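Side-chain contacts in malate dehydrogenase (Entamoeba histolytica, PDB 3I0P), which probably catalyses the NAD-dependent interconversion of malate and oxaloacetate: residues I99-K102 with M103-K107; I186-T189 with G190-E193; E334-R337 with R338-D342. All blocks are in the same frame, centred on the assembly; numbering follows the deposited sequence.

Contact 1. Residues I99-K102 with M103-K107; sequences IGMK and MAIEK
Met101 and Ile105, one turn apart on helix 93-111, make the main side-chain contact here, on the face the helix turns to the sheet in the beta-alpha-beta unit of strand 83-87, helix 93-111 and strand 113-121. The two chains cross at a slant, and the touch is between aliphatic carbons: Met101 CG lies 4.0 Å from Ile105 CD1. Met101 starts with CG anti to its own N (chi1 176°); the bend at chi2 (59°) then carries SD forward along the helix, to 4.2 Å from Ile105 CG1, and the bend at chi3 turns the terminal CE back. The same sulfur passes Ala104 CB more loosely, at 4.4 Å. On the Ile105 side, CG1 points back along the helix because it stands beside the backbone N and anti to the carbonyl carbon (chi1 -71°); the branch thus rests over the carbonyl oxygen of Met101 as well as against its side chain.

Beneath these side chains run four consecutive i to i+4 hydrogen bonds, from the amides of Met103, Ala104, Ile105 and Glu106 to the carbonyls of Ile99, Gly100, Met101 and Lys102. They fix the pitch that brings residues 101 and 105 onto one face.

Farther out, Met101 packs on Phe286 and Ile105 on Ala288, both of strand 282-290, while Ala104 and Met103 meet Val116 of strand 113-121. Lys102 and Glu106 lie on the exposed side. Met103 leaves the helix as a nearly straight chain toward Ile76 and Glu79 of strand 75-79. Lys107 reaches that strand too, its NZ forming a salt bridge with Glu79 OE2 and a hydrogen bond with Thr80 O.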
ATOM      1  N   ILE A  99      -6.935  19.396  -9.956  1.00 19.55           N
ATOM      2  CA  ILE A  99      -6.291  19.600 -11.245  1.00 19.95           C
ATOM      3  C   ILE A  99      -5.290  18.469 -11.569  1.00 20.21           C
ATOM      4  O   ILE A  99      -5.346  17.886 -12.657  1.00 20.00           O
ATOM      5  CB  ILE A  99      -5.670  21.001 -11.333  1.00 20.02           C
ATOM      6  CG1 ILE A  99      -6.794  22.043 -11.277  1.00 19.25           C
ATOM      7  CG2 ILE A  99      -4.782  21.141 -12.608  1.00 19.81           C
ATOM      8  CD1 ILE A  99      -6.335  23.441 -10.931  1.00 19.48           C
ATOM      9  N   GLY A 100      -4.426  18.138 -10.605  1.00 20.53           N
ATOM     10  CA  GLY A 100      -3.436  17.071 -10.759  1.00 20.79           C
ATOM     11  C   GLY A 100      -4.008  15.718 -11.155  1.00 21.11           C
ATOM     12  O   GLY A 100      -3.505  15.073 -12.081  1.00 21.61           O
ATOM     13  N   MET A 101      -5.053  15.285 -10.459  1.00 21.06           N
ATOM     14  CA  MET A 101      -5.682  14.000 -10.739  1.00 21.35           C
ATOM     15  C   MET A 101      -6.476  14.031 -12.048  1.00 21.91           C
ATOM     16  O   MET A 101      -6.358  13.120 -12.866  1.00 22.07           O
ATOM     17  CB  MET A 101      -6.555  13.538  -9.557  1.00 21.06           C
ATOM     18  CG  MET A 101      -7.323  12.239  -9.801  1.00 20.01           C
ATOM     19  SD  MET A 101      -6.310  10.786 -10.185  1.00 18.26           S
ATOM     20  CE  MET A 101      -5.942  10.155  -8.551  1.00 15.49           C
ATOM     21  N   LYS A 102      -7.271  15.082 -12.256  1.00 22.53           N
ATOM     22  CA  LYS A 102      -7.997  15.250 -13.521  1.00 22.98           C
ATOM     23  C   LYS A 102      -7.024  15.148 -14.682  1.00 23.12           C
ATOM     24  O   LYS A 102      -7.330  14.580 -15.726  1.00 23.03           O
ATOM     25  CB  LYS A 102      -8.699  16.599 -13.573  1.00 22.78           C
ATOM     26  CG  LYS A 102     -10.090  16.591 -13.025  1.00 23.47           C
ATOM     27  CD  LYS A 102     -10.644  18.012 -12.889  1.00 25.00           C
ATOM     28  CE  LYS A 102     -10.891  18.689 -14.239  1.00 25.54           C
ATOM     29  NZ  LYS A 102     -11.357  20.099 -14.034  1.00 27.03           N
ATOM     30  N   MET A 103      -5.846  15.715 -14.469  1.00 23.69           N
ATOM     31  CA  MET A 103      -4.771  15.713 -15.433  1.00 24.32           C
ATOM     32  C   MET A 103      -4.202  14.304 -15.603  1.00 24.28           C
ATOM     33  O   MET A 103      -3.985  13.857 -16.730  1.00 24.48           O
ATOM     34  CB  MET A 103      -3.710  16.687 -14.954  1.00 24.66           C
ATOM     35  CG  MET A 103      -2.678  17.061 -15.961  1.00 27.16           C
ATOM     36  SD  MET A 103      -1.966  18.670 -15.551  1.00 31.13           S
ATOM     37  CE  MET A 103      -0.678  18.667 -16.799  1.00 29.91           C
ATOM     38  N   ALA A 104      -3.985  13.595 -14.496  1.00 23.97           N
ATOM     39  CA  ALA A 104      -3.553  12.200 -14.562  1.00 23.87           C
ATOM     40  C   ALA A 104      -4.583  11.299 -15.261  1.00 24.08           C
ATOM     41  O   ALA A 104      -4.209  10.372 -15.983  1.00 23.95           O
ATOM     42  CB  ALA A 104      -3.232  11.677 -13.179  1.00 23.70           C
ATOM     43  N   ILE A 105      -5.870  11.573 -15.042  1.00 24.31           N
ATOM     44  CA  ILE A 105      -6.960  10.836 -15.690  1.00 24.78           C
ATOM     45  C   ILE A 105      -6.936  11.058 -17.202  1.00 25.53           C
ATOM     46  O   ILE A 105      -7.017  10.109 -17.990  1.00 26.06           O
ATOM     47  CB  ILE A 105      -8.344  11.253 -15.128  1.00 24.57           C
ATOM     48  CG1 ILE A 105      -8.524  10.741 -13.700  1.00 24.57           C
ATOM     49  CG2 ILE A 105      -9.477  10.740 -16.014  1.00 24.15           C
ATOM     50  CD1 ILE A 105      -9.627  11.454 -12.926  1.00 23.66           C
ATOM     51  N   GLU A 106      -6.815  12.322 -17.587  1.00 26.22           N
ATOM     52  CA  GLU A 106      -6.799  12.747 -18.972  1.00 27.18           C
ATOM     53  C   GLU A 106      -5.696  12.008 -19.739  1.00 27.04           C
ATOM     54  O   GLU A 106      -5.937  11.459 -20.817  1.00 27.19           O
ATOM     55  CB  GLU A 106      -6.576  14.260 -18.998  1.00 27.70           C
ATOM     56  CG  GLU A 106      -6.956  14.974 -20.285  1.00 31.08           C
ATOM     57  CD  GLU A 106      -6.376  16.394 -20.355  1.00 35.56           C
ATOM     58  OE1 GLU A 106      -5.618  16.792 -19.429  1.00 36.52           O
ATOM     59  OE2 GLU A 106      -6.682  17.111 -21.341  1.00 36.79           O
ATOM     60  N   LYS A 107      -4.498  11.989 -19.158  1.00 26.85           N
ATOM     61  CA  LYS A 107      -3.356  11.241 -19.686  1.00 26.53           C
ATOM     62  C   LYS A 107      -3.571   9.727 -19.703  1.00 26.57           C
ATOM     63  O   LYS A 107      -3.040   9.037 -20.576  1.00 26.64           O
ATOM     64  CB  LYS A 107      -2.091  11.545 -18.880  1.00 26.36           C
ATOM     65  CG  LYS A 107      -1.720  13.005 -18.814  1.00 25.81           C
ATOM     66  CD  LYS A 107      -0.372  13.196 -18.158  1.00 24.89           C
ATOM     67  CE  LYS A 107       0.098  14.628 -18.304  1.00 25.71           C
ATOM     68  NZ  LYS A 107       0.235  15.018 -19.742  1.00 25.95           N
TER

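Contact 2. Residues I186-T189 with G190-E193; sequences ISPT and GRFE. With NAD (nicotinamide-adenine-dinucleotide), chain B.
Arg191, in the first turn of helix 189-197, turns its side chain back over Ser187 and Pro188 of the preceding loop. Leaving with CG anti to the backbone N (chi1 -158°) and bending at chi3, it lays its guanidinium with one face over Ser187, whose CA stands 3.9 Å above the centre of the plane. Pro188 crosses the arginine obliquely, CD 3.5 Å from Arg191 NH2. This loop and helix start form part of the NAD pocket: Arg191 NH2 gives a nearly straight hydrogen bond (2.9 Å, 163°) to NAD O2N, near the guanidinium plane, and Pro188 CB packs against the nicotinamide ring, 3.9 Å from NAD C5N. A cation-pi contact with Trp206 also holds Arg191.

Phe192 presents its ring edge to Ser187, CE1 lying 3.5 Å from Ser187 OG in the plane of the ring; that hydroxyl donates to Pro188 O. The ring also packs on Leu221 and Leu222 of helix 218-224. At Glu193 the helical pattern is established, with its N hydrogen-bonded to Thr189 O at 3.2 Å.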
ATOM      1  N   ILE A 186      -1.703   3.965  12.327  1.00 24.39           N
ATOM      2  CA  ILE A 186      -2.977   3.406  12.795  1.00 25.26           C
ATOM      3  C   ILE A 186      -4.038   4.512  12.891  1.00 25.94           C
ATOM      4  O   ILE A 186      -5.143   4.368  12.370  1.00 26.11           O
ATOM      5  CB  ILE A 186      -2.848   2.647  14.156  1.00 25.20           C
ATOM      6  CG1 ILE A 186      -1.825   1.504  14.041  1.00 25.13           C
ATOM      7  CG2 ILE A 186      -4.222   2.129  14.612  1.00 24.87           C
ATOM      8  CD1 ILE A 186      -1.579   0.715  15.326  1.00 24.11           C
ATOM      9  N   SER A 187      -3.672   5.614  13.544  1.00 26.76           N
ATOM     10  CA  SER A 187      -4.542   6.772  13.696  1.00 27.58           C
ATOM     11  C   SER A 187      -3.916   8.037  13.101  1.00 28.23           C
ATOM     12  O   SER A 187      -2.688   8.187  13.107  1.00 27.97           O
ATOM     13  CB  SER A 187      -4.866   6.995  15.179  1.00 27.73           C
ATOM     14  OG  SER A 187      -5.512   8.238  15.399  1.00 27.21           O
ATOM     15  N   PRO A 188      -4.763   8.932  12.547  1.00 29.17           N
ATOM     16  CA  PRO A 188      -4.367  10.315  12.239  1.00 29.98           C
ATOM     17  C   PRO A 188      -4.465  11.236  13.471  1.00 30.71           C
ATOM     18  O   PRO A 188      -5.064  10.859  14.482  1.00 30.48           O
ATOM     19  CB  PRO A 188      -5.372  10.734  11.159  1.00 29.91           C
ATOM     20  CG  PRO A 188      -6.566   9.892  11.413  1.00 29.51           C
ATOM     21  CD  PRO A 188      -6.059   8.585  11.928  1.00 29.04           C
ATOM     22  N   THR A 189      -3.866  12.423  13.391  1.00 31.78           N
ATOM     23  CA  THR A 189      -3.904  13.378  14.506  1.00 32.77           C
ATOM     24  C   THR A 189      -5.331  13.894  14.745  1.00 33.58           C
ATOM     25  O   THR A 189      -5.728  14.125  15.887  1.00 33.93           O
ATOM     26  CB  THR A 189      -2.988  14.587  14.264  1.00 32.61           C
ATOM     27  OG1 THR A 189      -3.468  15.319  13.132  1.00 33.33           O
ATOM     28  CG2 THR A 189      -1.560  14.152  14.010  1.00 31.97           C
ATOM     29  N   GLY A 190      -6.093  14.064  13.664  1.00 34.32           N
ATOM     30  CA  GLY A 190      -7.469  14.548  13.728  1.00 35.08           C
ATOM     31  C   GLY A 190      -8.410  13.722  14.584  1.00 35.86           C
ATOM     32  O   GLY A 190      -9.339  14.260  15.187  1.00 35.80           O
ATOM     33  N   ARG A 191      -8.173  12.412  14.639  1.00 36.74           N
ATOM     34  CA  ARG A 191      -8.944  11.526  15.511  1.00 37.69           C
ATOM     35  C   ARG A 191      -8.676  11.866  16.986  1.00 38.64           C
ATOM     36  O   ARG A 191      -9.558  11.730  17.838  1.00 38.74           O
ATOM     37  CB  ARG A 191      -8.619  10.059  15.218  1.00 37.35           C
ATOM     38  CG  ARG A 191      -9.691   9.074  15.658  1.00 37.17           C
ATOM     39  CD  ARG A 191      -9.225   7.633  15.517  1.00 37.68           C
ATOM     40  NE  ARG A 191      -8.876   7.285  14.140  1.00 38.74           N
ATOM     41  CZ  ARG A 191      -8.430   6.093  13.745  1.00 39.27           C
ATOM     42  NH1 ARG A 191      -8.266   5.103  14.620  1.00 39.77           N
ATOM     43  NH2 ARG A 191      -8.146   5.886  12.464  1.00 38.37           N
ATOM     44  N   PHE A 192      -7.457  12.320  17.271  1.00 39.82           N
ATOM     45  CA  PHE A 192      -7.086  12.771  18.609  1.00 41.01           C
ATOM     46  C   PHE A 192      -7.801  14.082  18.996  1.00 42.06           C
ATOM     47  O   PHE A 192      -8.338  14.188  20.097  1.00 42.10           O
ATOM     48  CB  PHE A 192      -5.558  12.876  18.745  1.00 40.81           C
ATOM     49  CG  PHE A 192      -4.884  11.566  19.085  1.00 40.08           C
ATOM     50  CD1 PHE A 192      -4.795  10.542  18.150  1.00 39.79           C
ATOM     51  CD2 PHE A 192      -4.336  11.362  20.344  1.00 39.41           C
ATOM     52  CE1 PHE A 192      -4.181   9.331  18.472  1.00 39.53           C
ATOM     53  CE2 PHE A 192      -3.719  10.158  20.675  1.00 38.98           C
ATOM     54  CZ  PHE A 192      -3.641   9.142  19.735  1.00 38.92           C
ATOM     55  N   GLU A 193      -7.827  15.051  18.079  1.00 43.45           N
ATOM     56  CA  GLU A 193      -8.579  16.306  18.256  1.00 44.99           C
ATOM     57  C   GLU A 193     -10.052  16.007  18.524  1.00 45.77           C
ATOM     58  O   GLU A 193     -10.709  16.697  19.302  1.00 45.89           O
ATOM     59  CB  GLU A 193      -8.483  17.189  17.003  1.00 45.20           C
ATOM     60  CG  GLU A 193      -7.069  17.483  16.486  1.00 46.81           C
ATOM     61  CD  GLU A 193      -6.537  18.851  16.898  1.00 49.59           C
ATOM     62  OE1 GLU A 193      -5.297  19.009  16.982  1.00 49.85           O
ATOM     63  OE2 GLU A 193      -7.355  19.776  17.128  1.00 51.19           O
TER
HETATM   64  PA  NAD B 401      -9.899   4.914   9.012  1.00 21.42           P
HETATM   65  O1A NAD B 401     -11.173   5.643   9.364  1.00 22.92           O
HETATM   66  O2A NAD B 401      -9.194   4.151  10.087  1.00 22.83           O
HETATM   67  O5B NAD B 401     -10.269   3.922   7.802  1.00 23.53           O
HETATM   68  C5B NAD B 401     -10.978   4.422   6.654  1.00 23.70           C
HETATM   69  C4B NAD B 401     -10.938   3.446   5.470  1.00 24.76           C
HETATM   70  O4B NAD B 401     -11.058   2.082   5.894  1.00 26.17           O
HETATM   71  C3B NAD B 401     -12.087   3.659   4.506  1.00 24.91           C
HETATM   72  O3B NAD B 401     -11.645   3.299   3.187  1.00 24.87           O
HETATM   73  C2B NAD B 401     -13.145   2.689   4.986  1.00 25.60           C
HETATM   74  O2B NAD B 401     -14.027   2.307   3.930  1.00 26.47           O
HETATM   75  C1B NAD B 401     -12.296   1.518   5.436  1.00 26.99           C
HETATM   76  N9A NAD B 401     -12.901   0.679   6.512  1.00 28.08           N
HETATM   77  C8A NAD B 401     -13.215   1.062   7.758  1.00 27.82           C
HETATM   78  N7A NAD B 401     -13.707  -0.007   8.421  1.00 28.28           N
HETATM   79  C5A NAD B 401     -13.688  -1.068   7.581  1.00 28.79           C
HETATM   80  C6A NAD B 401     -14.059  -2.413   7.688  1.00 29.03           C
HETATM   81  N6A NAD B 401     -14.578  -2.908   8.838  1.00 29.09           N
HETATM   82  N1A NAD B 401     -13.913  -3.236   6.622  1.00 28.84           N
HETATM   83  C2A NAD B 401     -13.410  -2.778   5.468  1.00 28.63           C
HETATM   84  N3A NAD B 401     -13.041  -1.497   5.340  1.00 29.25           N
HETATM   85  C4A NAD B 401     -13.173  -0.624   6.379  1.00 28.66           C
HETATM   86  O3  NAD B 401      -8.848   5.909   8.269  1.00 23.10           O
HETATM   87  PN  NAD B 401      -8.010   7.157   8.896  1.00 21.48           P
HETATM   88  O1N NAD B 401      -6.548   6.788   8.832  1.00 22.40           O
HETATM   89  O2N NAD B 401      -8.630   7.610  10.196  1.00 22.63           O
HETATM   90  O5D NAD B 401      -8.253   8.336   7.839  1.00 21.69           O
HETATM   91  C5D NAD B 401      -9.457   9.109   7.859  1.00 21.66           C
HETATM   92  C4D NAD B 401      -9.366  10.260   6.861  1.00 20.44           C
HETATM   93  O4D NAD B 401      -8.321  11.164   7.232  1.00 21.02           O
HETATM   94  C3D NAD B 401      -9.038   9.780   5.453  1.00 19.71           C
HETATM   95  O3D NAD B 401     -10.053  10.278   4.570  1.00 18.42           O
HETATM   96  C2D NAD B 401      -7.650  10.343   5.143  1.00 18.98           C
HETATM   97  O2D NAD B 401      -7.436  10.760   3.783  1.00 18.97           O
HETATM   98  C1D NAD B 401      -7.597  11.546   6.057  1.00 19.70           C
HETATM   99  N1N NAD B 401      -6.224  11.956   6.345  1.00 20.08           N
HETATM  100  C2N NAD B 401      -5.730  13.031   5.691  1.00 19.86           C
HETATM  101  C3N NAD B 401      -4.422  13.462   5.934  1.00 20.20           C
HETATM  102  C7N NAD B 401      -3.853  14.653   5.216  1.00 20.23           C
HETATM  103  O7N NAD B 401      -2.704  14.999   5.462  1.00 20.91           O
HETATM  104  N7N NAD B 401      -4.606  15.304   4.332  1.00 18.39           N
HETATM  105  C4N NAD B 401      -3.639  12.768   6.860  1.00 20.56           C
HETATM  106  C5N NAD B 401      -4.173  11.653   7.515  1.00 20.81           C
HETATM  107  C6N NAD B 401      -5.484  11.267   7.238  1.00 19.98           C

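Contact 3. Residues E334-R337 with R338-D342; sequences EQKR and RKFGD
Glu334 and Arg338 lie side by side along the surface of helix 328-340, pointing the same way, in an i to i+4 salt bridge in the last turns of the helix. Glu334 CG is anti to its backbone N (chi1 175°) and the chain runs on extended, which brings OE1 to 2.8 Å from Arg338 NH2. The oxygen lies in the guanidinium plane, at the edge; the carboxylate is met on its anti side, and the two planes are turned 31° apart. Leu44 of helix 29-45 touches both chains.

Arg337 and Asp342 meet quite differently. Their chains cross, and Asp342 OD1 sits over the guanidinium face, 3.3 Å from Arg337 CZ, above the centre of the group. This salt bridge rests on charge alone, with no N-H aimed at the oxygen. The N-H groups at the tip turn elsewhere: NH1 forms a salt bridge with Asp48 and a hydrogen bond with the carbonyl of Asp43. Two aspartates thus share one guanidinium, Asp342 over its face and Asp48 at NH1.

The helix closes within the span from Arg337 to Asp342. Gly341, at positive phi (84°), turns the chain into strand 342-345. Phe340 N bonds Lys336 O, and Gly341 N still reaches Arg337 O at 3.0 Å.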
ATOM      1  N   GLU A 334     -23.006   8.750   3.652  1.00 28.90           N
ATOM      2  CA  GLU A 334     -23.320   9.722   2.618  1.00 29.09           C
ATOM      3  C   GLU A 334     -24.805   9.714   2.290  1.00 29.38           C
ATOM      4  O   GLU A 334     -25.385  10.768   2.079  1.00 29.16           O
ATOM      5  CB  GLU A 334     -22.464   9.471   1.380  1.00 28.98           C
ATOM      6  CG  GLU A 334     -22.790  10.342   0.188  1.00 29.89           C
ATOM      7  CD  GLU A 334     -21.700  10.327  -0.875  1.00 32.43           C
ATOM      8  OE1 GLU A 334     -21.678  11.284  -1.681  1.00 33.00           O
ATOM      9  OE2 GLU A 334     -20.867   9.377  -0.913  1.00 32.36           O
ATOM     10  N   GLN A 335     -25.415   8.529   2.263  1.00 30.04           N
ATOM     11  CA  GLN A 335     -26.852   8.402   1.974  1.00 30.56           C
ATOM     12  C   GLN A 335     -27.692   9.005   3.103  1.00 30.47           C
ATOM     13  O   GLN A 335     -28.663   9.729   2.860  1.00 30.12           O
ATOM     14  CB  GLN A 335     -27.246   6.936   1.722  1.00 30.61           C
ATOM     15  CG  GLN A 335     -26.650   6.310   0.451  1.00 32.11           C
ATOM     16  CD  GLN A 335     -27.008   7.066  -0.830  1.00 34.37           C
ATOM     17  OE1 GLN A 335     -26.165   7.755  -1.405  1.00 36.70           O
ATOM     18  NE2 GLN A 335     -28.256   6.943  -1.274  1.00 33.88           N
ATOM     19  N   LYS A 336     -27.291   8.695   4.332  1.00 30.67           N
ATOM     20  CA  LYS A 336     -27.886   9.248   5.543  1.00 31.12           C
ATOM     21  C   LYS A 336     -27.824  10.789   5.554  1.00 30.88           C
ATOM     22  O   LYS A 336     -28.853  11.449   5.705  1.00 31.14           O
ATOM     23  CB  LYS A 336     -27.158   8.656   6.755  1.00 31.32           C
ATOM     24  CG  LYS A 336     -27.670   9.074   8.121  1.00 33.65           C
ATOM     25  CD  LYS A 336     -26.879   8.341   9.225  1.00 37.19           C
ATOM     26  CE  LYS A 336     -27.663   8.249  10.538  1.00 38.60           C
ATOM     27  NZ  LYS A 336     -27.814   9.582  11.187  1.00 39.30           N
ATOM     28  N   ARG A 337     -26.629  11.354   5.362  1.00 30.42           N
ATOM     29  CA  ARG A 337     -26.429  12.800   5.507  1.00 30.07           C
ATOM     30  C   ARG A 337     -26.996  13.618   4.358  1.00 30.53           C
ATOM     31  O   ARG A 337     -27.385  14.787   4.528  1.00 30.48           O
ATOM     32  CB  ARG A 337     -24.963  13.122   5.751  1.00 29.49           C
ATOM     33  CG  ARG A 337     -24.524  12.645   7.101  1.00 28.14           C
ATOM     34  CD  ARG A 337     -23.166  13.140   7.454  1.00 26.37           C
ATOM     35  NE  ARG A 337     -22.768  12.638   8.759  1.00 24.68           N
ATOM     36  CZ  ARG A 337     -21.535  12.708   9.237  1.00 24.28           C
ATOM     37  NH1 ARG A 337     -20.577  13.258   8.513  1.00 24.09           N
ATOM     38  NH2 ARG A 337     -21.258  12.224  10.440  1.00 23.89           N
ATOM     39  N   ARG A 338     -27.046  12.989   3.192  1.00 30.90           N
ATOM     40  CA  ARG A 338     -27.612  13.597   2.004  1.00 31.52           C
ATOM     41  C   ARG A 338     -29.065  14.007   2.249  1.00 31.41           C
ATOM     42  O   ARG A 338     -29.486  15.077   1.822  1.00 31.38           O
ATOM     43  CB  ARG A 338     -27.503  12.631   0.827  1.00 31.62           C
ATOM     44  CG  ARG A 338     -27.624  13.269  -0.534  1.00 34.08           C
ATOM     45  CD  ARG A 338     -27.185  12.292  -1.633  1.00 38.33           C
ATOM     46  NE  ARG A 338     -25.726  12.246  -1.786  1.00 40.74           N
ATOM     47  CZ  ARG A 338     -25.004  13.127  -2.487  1.00 41.72           C
ATOM     48  NH1 ARG A 338     -25.587  14.147  -3.109  1.00 42.15           N
ATOM     49  NH2 ARG A 338     -23.687  12.992  -2.568  1.00 41.91           N
ATOM     50  N   LYS A 339     -29.821  13.174   2.957  1.00 31.62           N
ATOM     51  CA  LYS A 339     -31.244  13.456   3.157  1.00 31.92           C
ATOM     52  C   LYS A 339     -31.584  14.065   4.523  1.00 31.67           C
ATOM     53  O   LYS A 339     -32.503  14.876   4.612  1.00 31.46           O
ATOM     54  CB  LYS A 339     -32.122  12.229   2.839  1.00 32.22           C
ATOM     55  CG  LYS A 339     -31.743  10.943   3.575  1.00 33.36           C
ATOM     56  CD  LYS A 339     -32.239   9.709   2.808  1.00 35.18           C
ATOM     57  CE  LYS A 339     -31.794   8.409   3.484  1.00 35.81           C
ATOM     58  NZ  LYS A 339     -31.595   7.284   2.508  1.00 36.43           N
ATOM     59  N   PHE A 340     -30.840  13.696   5.566  1.00 31.22           N
ATOM     60  CA  PHE A 340     -31.161  14.148   6.923  1.00 31.09           C
ATOM     61  C   PHE A 340     -30.256  15.240   7.493  1.00 30.52           C
ATOM     62  O   PHE A 340     -30.509  15.746   8.594  1.00 30.17           O
ATOM     63  CB  PHE A 340     -31.196  12.964   7.888  1.00 31.55           C
ATOM     64  CG  PHE A 340     -32.126  11.870   7.467  1.00 33.71           C
ATOM     65  CD1 PHE A 340     -33.418  12.166   7.003  1.00 35.61           C
ATOM     66  CD2 PHE A 340     -31.726  10.536   7.544  1.00 34.93           C
ATOM     67  CE1 PHE A 340     -34.286  11.151   6.606  1.00 35.73           C
ATOM     68  CE2 PHE A 340     -32.591   9.514   7.161  1.00 35.78           C
ATOM     69  CZ  PHE A 340     -33.874   9.822   6.689  1.00 35.78           C
ATOM     70  N   GLY A 341     -29.207  15.601   6.753  1.00 29.97           N
ATOM     71  CA  GLY A 341     -28.255  16.605   7.216  1.00 28.83           C
ATOM     72  C   GLY A 341     -27.182  16.034   8.120  1.00 28.21           C
ATOM     73  O   GLY A 341     -27.113  14.822   8.337  1.00 28.00           O
ATOM     74  N   ASP A 342     -26.348  16.929   8.645  1.00 27.69           N
ATOM     75  CA  ASP A 342     -25.150  16.578   9.397  1.00 27.12           C
ATOM     76  C   ASP A 342     -25.252  17.180  10.798  1.00 26.84           C
ATOM     77  O   ASP A 342     -25.529  18.365  10.959  1.00 26.64           O
ATOM     78  CB  ASP A 342     -23.926  17.122   8.644  1.00 27.05           C
ATOM     79  CG  ASP A 342     -22.587  16.614   9.193  1.00 27.35           C
ATOM     80  OD1 ASP A 342     -22.550  15.747  10.098  1.00 26.97           O
ATOM     81  OD2 ASP A 342     -21.549  17.103   8.694  1.00 26.93           O
TER

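All three contacts are local, each within one helix or at its end, and none touches another; contacts 1 and 2 lie on opposite sides of the chain's centre, about 30 Å apart between centres. Contact 1, partly buried, joins its side chains by apolar packing and sets a helix against the strands of the large sheet. Contact 2 is the most buried, yet polar, because its arginine faces the cofactor's phosphates. Contact 3 is at the surface and relies on charge pairs beside helix 29-45. Helix position differs too: contact 1 lies within a helix, contact 2 at a start and contact 3 at an end that runs into a strand.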